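Local coordinates for protein plasmodium falciparum gamete antigen 27/25 (Plasmodium falciparum, PDB 1N81) that is of unknown molecular function but is essential for sexual development of the malaria parasite, and may take part in protein dimerization, at residues A[13-18]-A[112-117]; A[19-24]-A[62-67]; A[103-108]-A[150-155]. All blocks are in the same frame, centred on the assembly; numbering follows the deposited sequence.

Contact 1. Residues A[13-18]-A[112-117]; sequences PRIRKV and VIEEVS
Glu114 OE2 and Ile15 O are joined through water 1, which donates to both, at 2.7 Å from Glu114 OE2 and 3.0 Å from Ile15 O. The carboxylate thus reaches the backbone of the other helix through one ordered solvent molecule, and the chain, extended beyond CG, carries OE2 out to that water. Glu114 and Ile15 slide past each other in opposite directions, with Glu114 CG 4.0 Å from Ile15 CG2. The Arg16 guanidinium leads away from the contact, and its NE stays 6.5 Å from Glu114 OE2, so any attraction between the two charges acts only at long range.

Ile15 is the apolar centre. Its CG1 stands anti to the carbonyl carbon (chi1 -74°), which leaves CG2 anti to the backbone N and turned to helix 96-122. The CG2 methyl meets Glu114 CG and Ser117 OG and approaches Ile113 CG2 more loosely, at 4.5 Å, while the CD1 methyl touches Ser117 CB. The Ser117 hydroxyl is turned back on its own helix: OG donates to Glu114 O at 2.7 Å, with a C=O...donor angle of 125° and OG tilted 18° from the carbonyl plane.

Segments 13-18 and 112-117, on helices 13-35 and 96-122 of an all-helical fold, run nearly antiparallel, their axes 10.5 Å apart. Leu11 touches both Glu114 and Ser117, while Phe169 of helix 156-173 packs on Ile113. With its proton committed to Glu114 O, the buried Ser117 hydroxyl can lie against an isoleucine without being left unsatisfied, and between 13-18 and 112-117 the polar link runs through water 1.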
loop_
_atom_site.group_PDB
_atom_site.type_symbol
_atom_site.label_atom_id
_atom_site.label_comp_id
_atom_site.label_asym_id
_atom_site.label_seq_id
_atom_site.Cartn_x
_atom_site.Cartn_y
_atom_site.Cartn_z
ATOM N N PRO A 13 -12.124 3.107 7.748
ATOM C CA PRO A 13 -12.609 2.658 6.440
ATOM C C PRO A 13 -11.796 3.292 5.311
ATOM O O PRO A 13 -11.700 2.715 4.223
ATOM C CB PRO A 13 -14.070 3.111 6.419
ATOM C CG PRO A 13 -14.443 3.049 7.887
ATOM C CD PRO A 13 -13.226 3.670 8.549
ATOM N N ARG A 14 -11.221 4.472 5.562
ATOM C CA ARG A 14 -10.404 5.134 4.539
ATOM C C ARG A 14 -9.136 4.311 4.223
ATOM O O ARG A 14 -8.749 4.182 3.057
ATOM C CB ARG A 14 -9.950 6.522 4.981
ATOM C CG ARG A 14 -9.243 7.201 3.839
ATOM C CD ARG A 14 -8.672 8.568 4.189
ATOM N NE ARG A 14 -8.708 9.308 2.954
ATOM C CZ ARG A 14 -7.660 9.848 2.387
ATOM N NH1 ARG A 14 -6.479 9.748 2.965
ATOM N NH2 ARG A 14 -7.784 10.434 1.218
ATOM N N ILE A 15 -8.508 3.777 5.263
ATOM C CA ILE A 15 -7.319 2.936 5.103
ATOM C C ILE A 15 -7.723 1.697 4.298
ATOM O O ILE A 15 -7.079 1.326 3.315
ATOM C CB ILE A 15 -6.793 2.487 6.464
ATOM C CG1 ILE A 15 -6.113 3.671 7.166
ATOM C CG2 ILE A 15 -5.812 1.332 6.301
ATOM C CD1 ILE A 15 -4.769 4.040 6.558
ATOM N N ARG A 16 -8.831 1.089 4.704
ATOM C CA ARG A 16 -9.333 -0.119 4.044
ATOM C C ARG A 16 -9.590 0.106 2.556
ATOM O O ARG A 16 -9.170 -0.708 1.724
ATOM C CB ARG A 16 -10.605 -0.591 4.776
ATOM C CG ARG A 16 -11.321 -1.811 4.235
ATOM C CD ARG A 16 -12.416 -2.215 5.243
ATOM N NE ARG A 16 -13.128 -3.446 4.886
ATOM C CZ ARG A 16 -13.821 -4.189 5.747
ATOM N NH1 ARG A 16 -13.900 -3.831 7.024
ATOM N NH2 ARG A 16 -14.433 -5.291 5.332
ATOM N N LYS A 17 -10.274 1.203 2.212
ATOM C CA LYS A 17 -10.552 1.485 0.805
ATOM C C LYS A 17 -9.340 1.932 -0.019
ATOM O O LYS A 17 -9.120 1.429 -1.131
ATOM C CB LYS A 17 -11.669 2.527 0.655
ATOM C CG LYS A 17 -13.042 1.998 1.107
ATOM C CD LYS A 17 -14.074 3.102 1.166
ATOM C CE LYS A 17 -15.402 2.610 1.710
ATOM N NZ LYS A 17 -16.311 3.765 1.957
ATOM N N VAL A 18 -8.555 2.871 0.495
ATOM C CA VAL A 18 -7.414 3.326 -0.288
ATOM C C VAL A 18 -6.430 2.145 -0.420
ATOM O O VAL A 18 -5.832 1.932 -1.474
ATOM C CB VAL A 18 -6.726 4.560 0.357
ATOM C CG1 VAL A 18 -5.621 5.086 -0.576
ATOM C CG2 VAL A 18 -7.747 5.660 0.561
ATOM N N VAL A 112 0.611 -4.996 6.942
ATOM C CA VAL A 112 1.439 -4.239 7.873
ATOM C C VAL A 112 0.904 -2.798 7.942
ATOM O O VAL A 112 0.770 -2.241 9.043
ATOM C CB VAL A 112 2.921 -4.272 7.491
ATOM C CG1 VAL A 112 3.714 -3.303 8.367
ATOM C CG2 VAL A 112 3.449 -5.674 7.709
ATOM N N ILE A 113 0.538 -2.235 6.782
ATOM C CA ILE A 113 -0.050 -0.886 6.728
ATOM C C ILE A 113 -1.242 -0.808 7.683
ATOM O O ILE A 113 -1.318 0.094 8.528
ATOM C CB ILE A 113 -0.549 -0.503 5.295
ATOM C CG1 ILE A 113 0.655 -0.214 4.394
ATOM C CG2 ILE A 113 -1.465 0.708 5.360
ATOM C CD1 ILE A 113 0.305 0.083 2.944
ATOM N N GLU A 114 -2.161 -1.772 7.583
ATOM C CA GLU A 114 -3.335 -1.750 8.451
ATOM C C GLU A 114 -3.022 -1.829 9.926
ATOM O O GLU A 114 -3.538 -1.045 10.719
ATOM C CB GLU A 114 -4.326 -2.845 8.059
ATOM C CG GLU A 114 -4.919 -2.520 6.722
ATOM C CD GLU A 114 -5.986 -3.497 6.307
ATOM O OE1 GLU A 114 -6.114 -4.572 6.918
ATOM O OE2 GLU A 114 -6.688 -3.177 5.344
ATOM N N GLU A 115 -2.163 -2.755 10.286
ATOM C CA GLU A 115 -1.774 -2.965 11.670
ATOM C C GLU A 115 -1.138 -1.675 12.236
ATOM O O GLU A 115 -1.447 -1.221 13.348
ATOM C CB GLU A 115 -0.766 -4.108 11.687
ATOM C CG GLU A 115 -0.528 -4.764 12.997
ATOM C CD GLU A 115 -1.688 -5.612 13.428
ATOM O OE1 GLU A 115 -2.412 -6.169 12.548
ATOM O OE2 GLU A 115 -1.849 -5.716 14.657
ATOM N N VAL A 116 -0.217 -1.090 11.483
ATOM C CA VAL A 116 0.412 0.117 11.960
ATOM C C VAL A 116 -0.635 1.227 12.093
ATOM O O VAL A 116 -0.566 2.028 13.030
ATOM C CB VAL A 116 1.554 0.585 11.032
ATOM C CG1 VAL A 116 2.088 1.928 11.500
ATOM C CG2 VAL A 116 2.666 -0.434 11.032
ATOM N N SER A 117 -1.618 1.262 11.186
ATOM C CA SER A 117 -2.626 2.313 11.241
ATOM C C SER A 117 -3.455 2.201 12.518
ATOM O O SER A 117 -3.943 3.222 13.027
ATOM C CB SER A 117 -3.539 2.304 9.998
ATOM O OG SER A 117 -4.566 1.342 10.086
HETATM O O HOH W 1 -5.944 -1.424 3.433
#

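Contact 2. Residues A[19-24]-A[62-67]; sequences GDIEFH and NRYNYF
Tyr64 meets Asp20, Ile21 and His24 just where helix 50-63 stops. A Schellman motif ends that helix: Asn65, at positive phi, is its C-prime residue, with Tyr66 N bonded back to Gln61 O and Asn65 N to Asn62 O. Tyr64 and Tyr66, one on each side of Asn65, both point toward helix 13-35.

The apolar contacts belong to Ile21, whose CG1 runs past Tyr64 CD1 at 4.1 Å while its CD1 methyl reaches on to Tyr66 CB at 3.8 Å. Tyr66 crosses Ile21 at about a right angle and also rests on Lys17 and Val18, one turn earlier in helix 13-35.

Of the contacts to rings, the clearest is a CH-pi one: Asp20 CB sits over a face of Tyr64, 3.8 Å from the centroid and 17° off the normal. Asp20 chi1, -82°, sets CG anti to the carbonyl carbon; from there OD2 lies near Tyr64 CE2, and OD1 is hydrogen-bonded to Gln110 of helix 96-122. The His24 and Tyr64 rings meet obliquely, their planes 44° apart.

The polar ends gather at the outer margin. Arg63 crosses His24 at about a right angle, bringing NH1 to 3.6 Å from His24 ND1; a guanidinium so close would be expected to disfavour a second proton on the imidazole. The Tyr64 hydroxyl touches both flat groups: OH is over one face of His24, 3.0 Å from its CD2, and 3.3 Å above the centre of the Arg63 guanidinium plane.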
loop_
_atom_site.group_PDB
_atom_site.type_symbol
_atom_site.label_atom_id
_atom_site.label_comp_id
_atom_site.label_asym_id
_atom_site.label_seq_id
_atom_site.Cartn_x
_atom_site.Cartn_y
_atom_site.Cartn_z
ATOM N N GLY A 19 -6.295 1.365 0.653
ATOM C CA GLY A 19 -5.428 0.212 0.580
ATOM C C GLY A 19 -5.953 -0.731 -0.507
ATOM O O GLY A 19 -5.204 -1.138 -1.387
ATOM N N ASP A 20 -7.242 -1.077 -0.470
ATOM C CA ASP A 20 -7.782 -1.975 -1.500
ATOM C C ASP A 20 -7.585 -1.438 -2.885
ATOM O O ASP A 20 -7.216 -2.179 -3.813
ATOM C CB ASP A 20 -9.271 -2.277 -1.260
ATOM C CG ASP A 20 -9.469 -3.381 -0.226
ATOM O OD1 ASP A 20 -8.445 -3.985 0.179
ATOM O OD2 ASP A 20 -10.620 -3.663 0.172
ATOM N N ILE A 21 -7.811 -0.142 -3.036
ATOM C CA ILE A 21 -7.646 0.493 -4.324
ATOM C C ILE A 21 -6.217 0.376 -4.900
ATOM O O ILE A 21 -6.026 -0.071 -6.042
ATOM C CB ILE A 21 -8.029 1.978 -4.229
ATOM C CG1 ILE A 21 -9.562 2.098 -4.142
ATOM C CG2 ILE A 21 -7.478 2.745 -5.421
ATOM C CD1 ILE A 21 -10.032 3.428 -3.613
ATOM N N GLU A 22 -5.238 0.770 -4.096
ATOM C CA GLU A 22 -3.821 0.747 -4.469
ATOM C C GLU A 22 -3.304 -0.665 -4.716
ATOM O O GLU A 22 -2.649 -0.934 -5.717
ATOM C CB GLU A 22 -2.972 1.370 -3.342
ATOM C CG GLU A 22 -1.451 1.143 -3.508
ATOM C CD GLU A 22 -0.577 2.176 -2.779
ATOM O OE1 GLU A 22 0.668 2.011 -2.768
ATOM O OE2 GLU A 22 -1.122 3.154 -2.232
ATOM N N PHE A 23 -3.608 -1.577 -3.805
ATOM C CA PHE A 23 -3.083 -2.914 -3.977
ATOM C C PHE A 23 -3.765 -3.740 -5.067
ATOM O O PHE A 23 -3.101 -4.535 -5.709
ATOM C CB PHE A 23 -3.041 -3.640 -2.614
ATOM C CG PHE A 23 -1.937 -3.138 -1.704
ATOM C CD1 PHE A 23 -2.179 -2.121 -0.775
ATOM C CD2 PHE A 23 -0.634 -3.608 -1.847
ATOM C CE1 PHE A 23 -1.142 -1.571 0.001
ATOM C CE2 PHE A 23 0.440 -3.062 -1.066
ATOM C CZ PHE A 23 0.174 -2.037 -0.135
ATOM N N HIS A 24 -5.071 -3.563 -5.292
ATOM C CA HIS A 24 -5.712 -4.314 -6.379
ATOM C C HIS A 24 -5.291 -3.699 -7.692
ATOM O O HIS A 24 -5.083 -4.402 -8.690
ATOM C CB HIS A 24 -7.240 -4.307 -6.258
ATOM C CG HIS A 24 -7.756 -5.279 -5.245
ATOM N ND1 HIS A 24 -8.114 -6.572 -5.570
ATOM C CD2 HIS A 24 -7.896 -5.182 -3.897
ATOM C CE1 HIS A 24 -8.446 -7.226 -4.471
ATOM N NE2 HIS A 24 -8.321 -6.407 -3.438
ATOM N N ASN A 62 -13.249 3.241 -8.854
ATOM C CA ASN A 62 -14.616 3.018 -9.297
ATOM C C ASN A 62 -15.103 1.691 -8.707
ATOM O O ASN A 62 -16.187 1.630 -8.133
ATOM C CB ASN A 62 -14.664 2.976 -10.819
ATOM C CG ASN A 62 -16.073 3.103 -11.355
ATOM O OD1 ASN A 62 -16.379 4.027 -12.108
ATOM N ND2 ASN A 62 -16.940 2.182 -10.965
ATOM N N ARG A 63 -14.297 0.638 -8.820
ATOM C CA ARG A 63 -14.682 -0.665 -8.266
ATOM C C ARG A 63 -14.970 -0.636 -6.764
ATOM O O ARG A 63 -15.862 -1.330 -6.284
ATOM C CB ARG A 63 -13.600 -1.724 -8.537
ATOM C CG ARG A 63 -13.914 -3.082 -7.908
ATOM C CD ARG A 63 -12.784 -4.108 -8.037
ATOM N NE ARG A 63 -13.068 -5.298 -7.228
ATOM C CZ ARG A 63 -12.235 -6.325 -7.039
ATOM N NH1 ARG A 63 -11.033 -6.343 -7.606
ATOM N NH2 ARG A 63 -12.603 -7.337 -6.256
ATOM N N TYR A 64 -14.202 0.129 -6.002
ATOM C CA TYR A 64 -14.465 0.187 -4.571
ATOM C C TYR A 64 -15.291 1.409 -4.222
ATOM O O TYR A 64 -15.378 1.776 -3.061
ATOM C CB TYR A 64 -13.171 0.188 -3.747
ATOM C CG TYR A 64 -12.462 -1.133 -3.841
ATOM C CD1 TYR A 64 -11.577 -1.396 -4.890
ATOM C CD2 TYR A 64 -12.758 -2.170 -2.944
ATOM C CE1 TYR A 64 -11.006 -2.666 -5.055
ATOM C CE2 TYR A 64 -12.192 -3.439 -3.097
ATOM C CZ TYR A 64 -11.322 -3.679 -4.159
ATOM O OH TYR A 64 -10.808 -4.930 -4.366
ATOM N N ASN A 65 -15.882 2.043 -5.236
ATOM C CA ASN A 65 -16.729 3.215 -5.026
ATOM C C ASN A 65 -16.127 4.203 -4.049
ATOM O O ASN A 65 -16.781 4.619 -3.098
ATOM C CB ASN A 65 -18.097 2.794 -4.484
ATOM C CG ASN A 65 -18.719 1.702 -5.294
ATOM O OD1 ASN A 65 -19.010 1.880 -6.479
ATOM N ND2 ASN A 65 -18.925 0.549 -4.666
ATOM N N TYR A 66 -14.884 4.591 -4.268
ATOM C CA TYR A 66 -14.271 5.533 -3.358
ATOM C C TYR A 66 -13.516 6.541 -4.192
ATOM O O TYR A 66 -12.435 6.242 -4.718
ATOM C CB TYR A 66 -13.331 4.797 -2.401
ATOM C CG TYR A 66 -12.882 5.670 -1.247
ATOM C CD1 TYR A 66 -13.747 5.967 -0.178
ATOM C CD2 TYR A 66 -11.634 6.268 -1.263
ATOM C CE1 TYR A 66 -13.355 6.855 0.849
ATOM C CE2 TYR A 66 -11.236 7.155 -0.255
ATOM C CZ TYR A 66 -12.099 7.447 0.798
ATOM O OH TYR A 66 -11.673 8.331 1.773
ATOM N N PHE A 67 -14.080 7.739 -4.310
ATOM C CA PHE A 67 -13.476 8.788 -5.123
ATOM C C PHE A 67 -12.899 9.954 -4.338
ATOM O O PHE A 67 -12.591 10.998 -4.907
ATOM C CB PHE A 67 -14.500 9.284 -6.153
ATOM C CG PHE A 67 -15.076 8.177 -6.995
ATOM C CD1 PHE A 67 -16.177 7.453 -6.562
ATOM C CD2 PHE A 67 -14.459 7.806 -8.188
ATOM C CE1 PHE A 67 -16.657 6.363 -7.307
ATOM C CE2 PHE A 67 -14.924 6.724 -8.932
ATOM C CZ PHE A 67 -16.024 6.000 -8.492
#

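Contact 3. Residues A[103-108]-A[150-155]; sequences DDYLWV and KDVKFT
Phe154 carries Tyr105 on one face: Tyr105 CD2 lies 3.7 Å above the plane, over the ring centre, while Tyr105 O comes to the ring's edge in plane. The two rings are oblique, 32° apart, and slide past each other in opposite directions. Each has a further aromatic neighbour edge-to-face, Phe143 for Phe154 and Tyr88 for Tyr105.

The second flat group is the Trp107 indole, with Lys150 laid across one face at about a right angle. Lys150 CD lies over the six-membered ring, and NZ makes a cation-pi contact with the five-membered ring, 4.1 Å from its centroid and 13° off the normal. A bend at chi2 (63°), which places CD, turns the chain over the indole. Crossing Lys150 at about a right angle, Asp104 brings OD1 to 3.5 Å from Lys150 CE, but OD1 remains 4.5 Å from NZ, beyond a salt bridge.

Lys150 and Phe154 come from the connection between helices 136-150 and 156-173, laid against helix 96-122. It begins with a Schellman motif, Asp151 having positive phi, and ends at Thr155, whose side chain N-caps helix 156-173. Between the two, Val152 is wedged against the helix: CG1 packs on Asp104 CB at 3.5 Å and on the Tyr105 ring, and CG2 on Val108 CG2. Val108 CG1 points tip to tip at Phe154 CE1.

Water completes the polar side. Tyr105 OH donates to water 4, which in turn donates to Lys153 O at 3.0 Å, and accepts a bond from water 5 at 2.6 Å; water 5 itself takes the Lys153 N-H. At the other end of the loop, water 2 lies within bonding distance of Asp104 OD2 and Asp151 O, with more acceptors in reach than it has protons.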
loop_
_atom_site.group_PDB
_atom_site.type_symbol
_atom_site.label_atom_id
_atom_site.label_comp_id
_atom_site.label_asym_id
_atom_site.label_seq_id
_atom_site.Cartn_x
_atom_site.Cartn_y
_atom_site.Cartn_z
ATOM N N ASP A 103 1.202 -11.728 -5.295
ATOM C CA ASP A 103 0.002 -11.315 -4.599
ATOM C C ASP A 103 0.219 -11.464 -3.073
ATOM O O ASP A 103 -0.352 -10.704 -2.299
ATOM C CB ASP A 103 -1.226 -12.121 -5.072
ATOM C CG ASP A 103 -1.962 -11.448 -6.263
ATOM O OD1 ASP A 103 -1.558 -10.344 -6.692
ATOM O OD2 ASP A 103 -2.954 -12.023 -6.772
ATOM N N ASP A 104 1.057 -12.414 -2.640
ATOM C CA ASP A 104 1.303 -12.599 -1.205
ATOM C C ASP A 104 2.185 -11.475 -0.650
ATOM O O ASP A 104 2.037 -11.059 0.507
ATOM C CB ASP A 104 1.957 -13.961 -0.908
ATOM C CG ASP A 104 1.021 -15.142 -1.185
ATOM O OD1 ASP A 104 -0.204 -15.014 -0.970
ATOM O OD2 ASP A 104 1.520 -16.208 -1.608
ATOM N N TYR A 105 3.106 -10.994 -1.472
ATOM C CA TYR A 105 3.959 -9.891 -1.051
ATOM C C TYR A 105 3.063 -8.648 -0.867
ATOM O O TYR A 105 3.259 -7.857 0.063
ATOM C CB TYR A 105 5.006 -9.589 -2.124
ATOM C CG TYR A 105 6.154 -10.568 -2.204
ATOM C CD1 TYR A 105 5.936 -11.951 -2.278
ATOM C CD2 TYR A 105 7.452 -10.104 -2.294
ATOM C CE1 TYR A 105 6.993 -12.829 -2.451
ATOM C CE2 TYR A 105 8.516 -10.964 -2.467
ATOM C CZ TYR A 105 8.287 -12.322 -2.545
ATOM O OH TYR A 105 9.367 -13.148 -2.703
ATOM N N LEU A 106 2.083 -8.487 -1.761
ATOM C CA LEU A 106 1.181 -7.348 -1.710
ATOM C C LEU A 106 0.371 -7.445 -0.433
ATOM O O LEU A 106 0.165 -6.459 0.267
ATOM C CB LEU A 106 0.241 -7.333 -2.939
ATOM C CG LEU A 106 0.912 -7.049 -4.307
ATOM C CD1 LEU A 106 -0.130 -7.032 -5.411
ATOM C CD2 LEU A 106 1.669 -5.712 -4.288
ATOM N N TRP A 107 -0.076 -8.655 -0.136
ATOM C CA TRP A 107 -0.881 -8.930 1.048
ATOM C C TRP A 107 -0.123 -8.531 2.304
ATOM O O TRP A 107 -0.677 -7.880 3.198
ATOM C CB TRP A 107 -1.201 -10.427 1.109
ATOM C CG TRP A 107 -2.163 -10.848 2.147
ATOM C CD1 TRP A 107 -3.508 -11.037 1.983
ATOM C CD2 TRP A 107 -1.880 -11.150 3.540
ATOM N NE1 TRP A 107 -4.078 -11.437 3.175
ATOM C CE2 TRP A 107 -3.111 -11.517 4.138
ATOM C CE3 TRP A 107 -0.719 -11.152 4.317
ATOM C CZ2 TRP A 107 -3.206 -11.863 5.502
ATOM C CZ3 TRP A 107 -0.810 -11.496 5.664
ATOM C CH2 TRP A 107 -2.048 -11.853 6.245
ATOM N N VAL A 108 1.139 -8.943 2.366
ATOM C CA VAL A 108 1.972 -8.654 3.509
ATOM C C VAL A 108 2.088 -7.149 3.746
ATOM O O VAL A 108 1.875 -6.670 4.854
ATOM C CB VAL A 108 3.361 -9.270 3.326
ATOM C CG1 VAL A 108 4.357 -8.656 4.365
ATOM C CG2 VAL A 108 3.249 -10.836 3.495
ATOM N N LYS A 150 2.407 -15.856 5.706
ATOM C CA LYS A 150 2.042 -15.995 4.303
ATOM C C LYS A 150 3.087 -16.808 3.529
ATOM O O LYS A 150 2.980 -17.009 2.317
ATOM C CB LYS A 150 1.880 -14.587 3.705
ATOM C CG LYS A 150 0.737 -14.409 2.724
ATOM C CD LYS A 150 -0.627 -14.641 3.347
ATOM C CE LYS A 150 -1.663 -14.668 2.239
ATOM N NZ LYS A 150 -2.944 -15.302 2.616
ATOM N N ASP A 151 4.089 -17.280 4.256
ATOM C CA ASP A 151 5.172 -18.054 3.679
ATOM C C ASP A 151 5.860 -17.338 2.510
ATOM O O ASP A 151 5.881 -17.826 1.395
ATOM C CB ASP A 151 4.655 -19.435 3.242
ATOM C CG ASP A 151 5.771 -20.366 2.809
ATOM O OD1 ASP A 151 6.830 -20.385 3.473
ATOM O OD2 ASP A 151 5.581 -21.091 1.806
ATOM N N VAL A 152 6.418 -16.167 2.764
ATOM C CA VAL A 152 7.136 -15.453 1.721
ATOM C C VAL A 152 8.353 -14.858 2.389
ATOM O O VAL A 152 8.389 -14.757 3.612
ATOM C CB VAL A 152 6.306 -14.283 1.091
ATOM C CG1 VAL A 152 5.152 -14.815 0.285
ATOM C CG2 VAL A 152 5.783 -13.362 2.167
ATOM N N LYS A 153 9.357 -14.488 1.599
ATOM C CA LYS A 153 10.541 -13.850 2.141
ATOM C C LYS A 153 10.993 -12.730 1.204
ATOM O O LYS A 153 11.380 -12.974 0.063
ATOM C CB LYS A 153 11.686 -14.855 2.321
ATOM C CG LYS A 153 12.576 -14.559 3.543
ATOM C CD LYS A 153 12.823 -13.063 3.746
ATOM C CE LYS A 153 13.603 -12.760 5.026
ATOM N NZ LYS A 153 15.065 -12.998 4.866
ATOM N N PHE A 154 10.926 -11.497 1.692
ATOM C CA PHE A 154 11.330 -10.339 0.914
ATOM C C PHE A 154 12.842 -10.302 0.959
ATOM O O PHE A 154 13.418 -10.719 1.953
ATOM C CB PHE A 154 10.818 -9.049 1.569
ATOM C CG PHE A 154 9.355 -8.749 1.303
ATOM C CD1 PHE A 154 8.359 -9.649 1.669
ATOM C CD2 PHE A 154 8.983 -7.547 0.692
ATOM C CE1 PHE A 154 7.011 -9.365 1.426
ATOM C CE2 PHE A 154 7.651 -7.251 0.445
ATOM C CZ PHE A 154 6.662 -8.163 0.814
ATOM N N THR A 155 13.490 -9.812 -0.096
ATOM C CA THR A 155 14.942 -9.686 -0.041
ATOM C C THR A 155 15.140 -8.430 0.799
ATOM O O THR A 155 14.192 -7.663 1.001
ATOM C CB THR A 155 15.557 -9.462 -1.414
ATOM O OG1 THR A 155 15.013 -8.272 -1.984
ATOM C CG2 THR A 155 15.282 -10.625 -2.316
HETATM O O HOH W 2 3.708 -17.592 -0.676
HETATM O O HOH W 3 1.104 -17.884 0.851
HETATM O O HOH W 4 11.591 -12.115 -2.786
HETATM O O HOH W 5 9.440 -15.035 -0.966
#

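Overall arrangement
Helix 13-35 carries contacts 1 and 2 on successive turns, their centres about 12 Å apart. Contact 1 faces helix 96-122 and contact 2 the end of helix 50-63; they touch where Val18 CG2 meets Tyr66 CE2 at 3.9 Å and Ile113 CD1 meets Phe23 CE1 at 3.7 Å. Contact 3 lies further back along helix 96-122, its centre about 17 Å from contact 1's and about 21 Å from contact 2's. It touches contact 2 through Phe23 CD2 and Leu106 O, 3.6 Å apart. Along the chain, contact 2 is nested within the span closed by contact 1, whereas contacts 1 and 3 interleave; helix 96-122 meets helix 13-35 in one and loop 150-155 in the other.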